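Local coordinates for protein MDM10 isoform 1 (Saccharomyces cerevisiae, PDB 7BTX) that serves in the complex tethering the endoplasmic reticulum to mitochondria and takes part in late assembly of the TOM translocase of the mitochondrial outer membrane, at residues Ser414-Ser419 with Leu429-Lys434; Ile440-Glu445 with Phe485-Gln490. One frame throughout, in Å; residues are numbered along the deposited sequence.

Contact 1 (Ser414-Ser419 with Leu429-Lys434)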
loop_
_atom_site.group_PDB
_atom_site.type_symbol
_atom_site.label_atom_id
_atom_site.label_comp_id
_atom_site.label_asym_id
_atom_site.label_seq_id
_atom_site.Cartn_x
_atom_site.Cartn_y
_atom_site.Cartn_z
ATOM N N SER D 414 -6.385 -35.543 8.910
ATOM C CA SER D 414 -5.122 -34.898 9.225
ATOM C C SER D 414 -4.026 -35.436 8.320
ATOM O O SER D 414 -3.949 -36.640 8.078
ATOM C CB SER D 414 -4.739 -35.144 10.681
ATOM O OG SER D 414 -5.727 -34.636 11.551
ATOM N N VAL D 415 -3.187 -34.541 7.806
ATOM C CA VAL D 415 -2.048 -34.911 6.973
ATOM C C VAL D 415 -0.828 -34.179 7.504
ATOM O O VAL D 415 -0.797 -32.946 7.496
ATOM C CB VAL D 415 -2.260 -34.558 5.493
ATOM C CG1 VAL D 415 -1.029 -34.892 4.702
ATOM C CG2 VAL D 415 -3.445 -35.281 4.918
ATOM N N TRP D 416 0.178 -34.926 7.938
ATOM C CA TRP D 416 1.458 -34.366 8.343
ATOM C C TRP D 416 2.479 -34.635 7.253
ATOM O O TRP D 416 2.534 -35.734 6.714
ATOM C CB TRP D 416 1.940 -34.983 9.652
ATOM C CG TRP D 416 1.011 -34.793 10.781
ATOM C CD1 TRP D 416 -0.101 -35.526 11.062
ATOM C CD2 TRP D 416 1.107 -33.798 11.798
ATOM N NE1 TRP D 416 -0.710 -35.045 12.192
ATOM C CE2 TRP D 416 0.013 -33.984 12.665
ATOM C CE3 TRP D 416 2.008 -32.765 12.059
ATOM C CZ2 TRP D 416 -0.200 -33.178 13.775
ATOM C CZ3 TRP D 416 1.794 -31.965 13.159
ATOM C CH2 TRP D 416 0.699 -32.175 14.006
ATOM N N LYS D 417 3.287 -33.631 6.919
ATOM C CA LYS D 417 4.169 -33.755 5.756
ATOM C C LYS D 417 5.535 -33.162 6.102
ATOM O O LYS D 417 5.674 -31.950 6.250
ATOM C CB LYS D 417 3.573 -33.072 4.537
ATOM C CG LYS D 417 2.437 -33.812 3.869
ATOM C CD LYS D 417 1.676 -32.908 2.928
ATOM C CE LYS D 417 2.418 -32.731 1.623
ATOM N NZ LYS D 417 2.331 -33.946 0.773
ATOM N N LEU D 418 6.543 -34.024 6.194
ATOM C CA LEU D 418 7.914 -33.569 6.352
ATOM C C LEU D 418 8.659 -33.660 5.023
ATOM O O LEU D 418 8.321 -34.463 4.156
ATOM C CB LEU D 418 8.644 -34.393 7.409
ATOM C CG LEU D 418 8.431 -34.122 8.898
ATOM C CD1 LEU D 418 7.116 -34.689 9.418
ATOM C CD2 LEU D 418 9.598 -34.673 9.687
ATOM N N SER D 419 9.684 -32.821 4.860
ATOM C CA SER D 419 10.569 -32.940 3.704
ATOM C C SER D 419 11.946 -32.349 3.968
ATOM O O SER D 419 12.130 -31.132 3.902
ATOM C CB SER D 419 9.978 -32.266 2.467
ATOM O OG SER D 419 10.010 -30.862 2.582
ATOM N N LEU D 429 7.918 -28.609 7.456
ATOM C CA LEU D 429 6.831 -29.338 8.085
ATOM C C LEU D 429 5.520 -28.708 7.655
ATOM O O LEU D 429 5.451 -27.505 7.413
ATOM C CB LEU D 429 6.935 -29.318 9.609
ATOM C CG LEU D 429 8.175 -29.921 10.262
ATOM C CD1 LEU D 429 9.167 -28.841 10.637
ATOM C CD2 LEU D 429 7.768 -30.715 11.481
ATOM N N LEU D 430 4.477 -29.523 7.561
ATOM C CA LEU D 430 3.186 -29.023 7.119
ATOM C C LEU D 430 2.091 -29.911 7.674
ATOM O O LEU D 430 2.132 -31.128 7.496
ATOM C CB LEU D 430 3.097 -28.984 5.592
ATOM C CG LEU D 430 1.830 -28.373 4.992
ATOM C CD1 LEU D 430 1.858 -26.867 5.083
ATOM C CD2 LEU D 430 1.660 -28.807 3.562
ATOM N N TRP D 431 1.122 -29.304 8.340
ATOM C CA TRP D 431 -0.084 -29.992 8.760
ATOM C C TRP D 431 -1.255 -29.462 7.950
ATOM O O TRP D 431 -1.306 -28.274 7.632
ATOM C CB TRP D 431 -0.339 -29.802 10.254
ATOM C CG TRP D 431 -1.598 -30.430 10.713
ATOM C CD1 TRP D 431 -1.834 -31.753 10.872
ATOM C CD2 TRP D 431 -2.810 -29.760 11.060
ATOM N NE1 TRP D 431 -3.118 -31.959 11.302
ATOM C CE2 TRP D 431 -3.740 -30.746 11.425
ATOM C CE3 TRP D 431 -3.201 -28.420 11.097
ATOM C CZ2 TRP D 431 -5.032 -30.437 11.822
ATOM C CZ3 TRP D 431 -4.480 -28.117 11.489
ATOM C CH2 TRP D 431 -5.382 -29.119 11.847
ATOM N N GLU D 432 -2.177 -30.349 7.584
ATOM C CA GLU D 432 -3.396 -29.961 6.890
ATOM C C GLU D 432 -4.570 -30.695 7.506
ATOM O O GLU D 432 -4.551 -31.922 7.603
ATOM C CB GLU D 432 -3.324 -30.274 5.398
ATOM C CG GLU D 432 -2.470 -29.318 4.606
ATOM C CD GLU D 432 -3.035 -29.055 3.231
ATOM O OE1 GLU D 432 -4.111 -29.601 2.920
ATOM O OE2 GLU D 432 -2.408 -28.296 2.464
ATOM N N GLY D 433 -5.588 -29.952 7.912
ATOM C CA GLY D 433 -6.745 -30.570 8.521
ATOM C C GLY D 433 -8.034 -30.238 7.808
ATOM O O GLY D 433 -8.442 -29.076 7.763
ATOM N N LYS D 434 -8.689 -31.244 7.249
ATOM C CA LYS D 434 -9.952 -31.055 6.558
ATOM C C LYS D 434 -11.116 -31.372 7.485
ATOM O O LYS D 434 -10.971 -32.028 8.513
ATOM C CB LYS D 434 -10.019 -31.927 5.305
ATOM C CG LYS D 434 -10.716 -31.267 4.134
ATOM C CD LYS D 434 -10.895 -32.233 2.980
ATOM C CE LYS D 434 -11.911 -33.307 3.312
ATOM N NZ LYS D 434 -12.135 -34.228 2.163
#

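Contact 2 (Ile440-Glu445 with Phe485-Gln490)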
loop_
_atom_site.group_PDB
_atom_site.type_symbol
_atom_site.label_atom_id
_atom_site.label_comp_id
_atom_site.label_asym_id
_atom_site.label_seq_id
_atom_site.Cartn_x
_atom_site.Cartn_y
_atom_site.Cartn_z
ATOM N N ILE D 440 -7.795 -26.161 7.413
ATOM C CA ILE D 440 -6.720 -25.433 8.078
ATOM C C ILE D 440 -5.400 -26.041 7.631
ATOM O O ILE D 440 -5.288 -27.263 7.506
ATOM C CB ILE D 440 -6.887 -25.498 9.607
ATOM C CG1 ILE D 440 -8.265 -24.982 10.003
ATOM C CG2 ILE D 440 -5.861 -24.637 10.310
ATOM C CD1 ILE D 440 -8.617 -25.254 11.435
ATOM N N SER D 441 -4.399 -25.197 7.380
ATOM C CA SER D 441 -3.110 -25.649 6.850
ATOM C C SER D 441 -1.980 -24.873 7.524
ATOM O O SER D 441 -1.566 -23.819 7.040
ATOM C CB SER D 441 -3.071 -25.482 5.339
ATOM O OG SER D 441 -1.799 -25.802 4.820
ATOM N N ALA D 442 -1.455 -25.422 8.613
ATOM C CA ALA D 442 -0.329 -24.832 9.320
ATOM C C ALA D 442 0.968 -25.469 8.846
ATOM O O ALA D 442 1.029 -26.682 8.637
ATOM C CB ALA D 442 -0.474 -25.016 10.828
ATOM N N GLY D 443 2.003 -24.656 8.680
ATOM C CA GLY D 443 3.263 -25.181 8.202
ATOM C C GLY D 443 4.456 -24.284 8.435
ATOM O O GLY D 443 4.352 -23.064 8.313
ATOM N N THR D 444 5.603 -24.874 8.756
ATOM C CA THR D 444 6.821 -24.126 9.025
ATOM C C THR D 444 7.987 -24.721 8.251
ATOM O O THR D 444 7.904 -25.816 7.695
ATOM C CB THR D 444 7.157 -24.109 10.519
ATOM O OG1 THR D 444 8.303 -23.280 10.737
ATOM C CG2 THR D 444 7.456 -25.502 11.012
ATOM N N GLU D 445 9.081 -23.972 8.225
ATOM C CA GLU D 445 10.330 -24.406 7.624
ATOM C C GLU D 445 11.460 -24.067 8.583
ATOM O O GLU D 445 11.428 -23.027 9.241
ATOM C CB GLU D 445 10.558 -23.733 6.270
ATOM C CG GLU D 445 11.742 -24.273 5.503
ATOM C CD GLU D 445 11.960 -23.565 4.187
ATOM O OE1 GLU D 445 11.316 -22.525 3.959
ATOM O OE2 GLU D 445 12.773 -24.050 3.376
ATOM N N PHE D 485 7.192 -19.356 8.925
ATOM C CA PHE D 485 5.979 -19.952 9.464
ATOM C C PHE D 485 4.753 -19.414 8.721
ATOM O O PHE D 485 4.777 -18.325 8.146
ATOM C CB PHE D 485 5.874 -19.656 10.965
ATOM C CG PHE D 485 4.719 -20.338 11.648
ATOM C CD1 PHE D 485 4.735 -21.706 11.875
ATOM C CD2 PHE D 485 3.609 -19.609 12.049
ATOM C CE1 PHE D 485 3.674 -22.335 12.496
ATOM C CE2 PHE D 485 2.544 -20.231 12.671
ATOM C CZ PHE D 485 2.577 -21.597 12.895
ATOM N N GLY D 486 3.674 -20.193 8.729
ATOM C CA GLY D 486 2.431 -19.741 8.133
ATOM C C GLY D 486 1.229 -20.615 8.422
ATOM O O GLY D 486 1.353 -21.834 8.515
ATOM N N ILE D 487 0.061 -20.001 8.580
ATOM C CA ILE D 487 -1.194 -20.719 8.747
ATOM C C ILE D 487 -2.102 -20.333 7.579
ATOM O O ILE D 487 -1.974 -19.259 6.997
ATOM C CB ILE D 487 -1.852 -20.426 10.117
ATOM C CG1 ILE D 487 -0.817 -20.525 11.233
ATOM C CG2 ILE D 487 -2.931 -21.432 10.465
ATOM C CD1 ILE D 487 -1.325 -20.108 12.590
ATOM N N GLN D 488 -3.006 -21.238 7.212
ATOM C CA GLN D 488 -3.878 -21.016 6.068
ATOM C C GLN D 488 -5.279 -21.543 6.332
ATOM O O GLN D 488 -5.535 -22.739 6.187
ATOM C CB GLN D 488 -3.287 -21.674 4.827
ATOM C CG GLN D 488 -4.069 -21.446 3.563
ATOM C CD GLN D 488 -3.173 -21.250 2.369
ATOM O OE1 GLN D 488 -1.955 -21.172 2.502
ATOM N NE2 GLN D 488 -3.769 -21.161 1.190
ATOM N N PHE D 489 -6.191 -20.663 6.730
ATOM C CA PHE D 489 -7.577 -21.042 6.929
ATOM C C PHE D 489 -8.334 -20.936 5.612
ATOM O O PHE D 489 -8.014 -20.116 4.750
ATOM C CB PHE D 489 -8.242 -20.160 7.984
ATOM C CG PHE D 489 -7.486 -20.076 9.280
ATOM C CD1 PHE D 489 -6.564 -19.064 9.500
ATOM C CD2 PHE D 489 -7.714 -20.995 10.286
ATOM C CE1 PHE D 489 -5.873 -18.987 10.690
ATOM C CE2 PHE D 489 -7.028 -20.919 11.479
ATOM C CZ PHE D 489 -6.109 -19.915 11.680
ATOM N N GLN D 490 -9.357 -21.771 5.464
ATOM C CA GLN D 490 -10.030 -21.882 4.180
ATOM C C GLN D 490 -11.409 -22.480 4.383
ATOM O O GLN D 490 -11.557 -23.458 5.113
ATOM C CB GLN D 490 -9.208 -22.744 3.217
ATOM C CG GLN D 490 -9.927 -23.183 1.976
ATOM C CD GLN D 490 -8.969 -23.640 0.918
ATOM O OE1 GLN D 490 -7.803 -23.257 0.923
ATOM N NE2 GLN D 490 -9.449 -24.469 0.003
#

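Contact 1 (Ser414-Ser419 with Leu429-Lys434)
L429 meets L418 near the turn of the antiparallel β-hairpin formed by strands 413-420 and 426-434, part of the wall of the β-barrel of this mitochondrial outer-membrane protein. The CD2 methyl of L429 lies 4.3 Å from L418 CG, a light apolar contact. L430 comes next, on the other face with K417: its carbonyl O accepts K417 N at 2.8 Å, and the two side chains run alongside each other in the same direction, with L430 CD2 4.1 Å from K417 CD. The K417 chain then bends at chi3 and chi4 and carries its ammonium group away from L430, to the carbonyl of T33 and a salt bridge with E312.

W431 returns to the face of L418 and W416. Its CG is anti to the backbone N (chi1 177°), and the indole meets that of W416 obliquely, the planes 49° apart. E432 pairs with V415 through two backbone bonds, E432 N to V415 O at 2.9 Å and V415 N to E432 O at 3.0 Å, while its carboxylate turns from strand 413-420 toward S441, whose OG makes a weak hydrogen bond with OE2. The backbone N of G433, opposite S414, lies above one face of the W431 ring, displaced toward its rim. At the other strand, S414 CB approaches the edge of that indole, 3.6 Å from NE1, whereas W431 CD1 sits over the centre of the W416 ring, 3.4 Å from CE2.

Contact 2 (Ile440-Glu445 with Phe485-Gln490)
The side chains of I440 and F489 cross at a slant where strand 439-447 is joined by the run that leads into the C-terminal strand 491-492, near the closing seam of the β-barrel. In I440, CB stands 4.6 Å from F489 CD2, and the side chain forks there. The CG1 branch, anti to the carbonyl carbon (chi1 -55°), approaches the same ring carbon, CD2, at 4.0 Å. The CG2 methyl touches both CD2 and CE2 of F489 and also comes within 4.3 Å of I487 CG2. At the tip, I440 CD1 is farther from the ring than CG1 or CG2, 4.5 Å from F489 CD2.

I487 CG2 also packs against A442 CB. Further along, T444 CB lies in the plane of the F485 ring, at its edge, 3.7 Å from CD1. Beneath these contacts the main chains run antiparallel. G443 and G486 form a hydrogen-bonded pair, with G443 N to G486 O at 2.9 Å and G486 N to G443 O at 3.0 Å, and the bond from S441 N to Q488 O is weak. On the opposite face, the CB atoms of S441 and Q488 meet. I440, A442, I487, F485 and F489 thus share one face with T444, and S441 and Q488 lie on the other. This division is consistent with a barrel wall whose largely apolar side faces lipid, and the joint itself rests on main-chain bonds and van der Waals contact.

How the contacts relate
Contacts 1 and 2 are consecutive steps across one barrel wall, their centres about 9 Å apart. Along the chain, both segments of contact 1 precede those of contact 2. Strands 426-434 and 439-447 follow each other in sequence and are neighbours in an antiparallel sheet, so the second segment of contact 1 lies directly beside the first segment of contact 2. Probable backbone hydrogen bonds join W431 N to A442 O and G433 N to I440 O. The run 485-490 then extends the wall beyond 439-447. Together the two contacts carry the wall toward the parallel pairing of the first and last strands, 44-48 and 491-492, that closes the barrel.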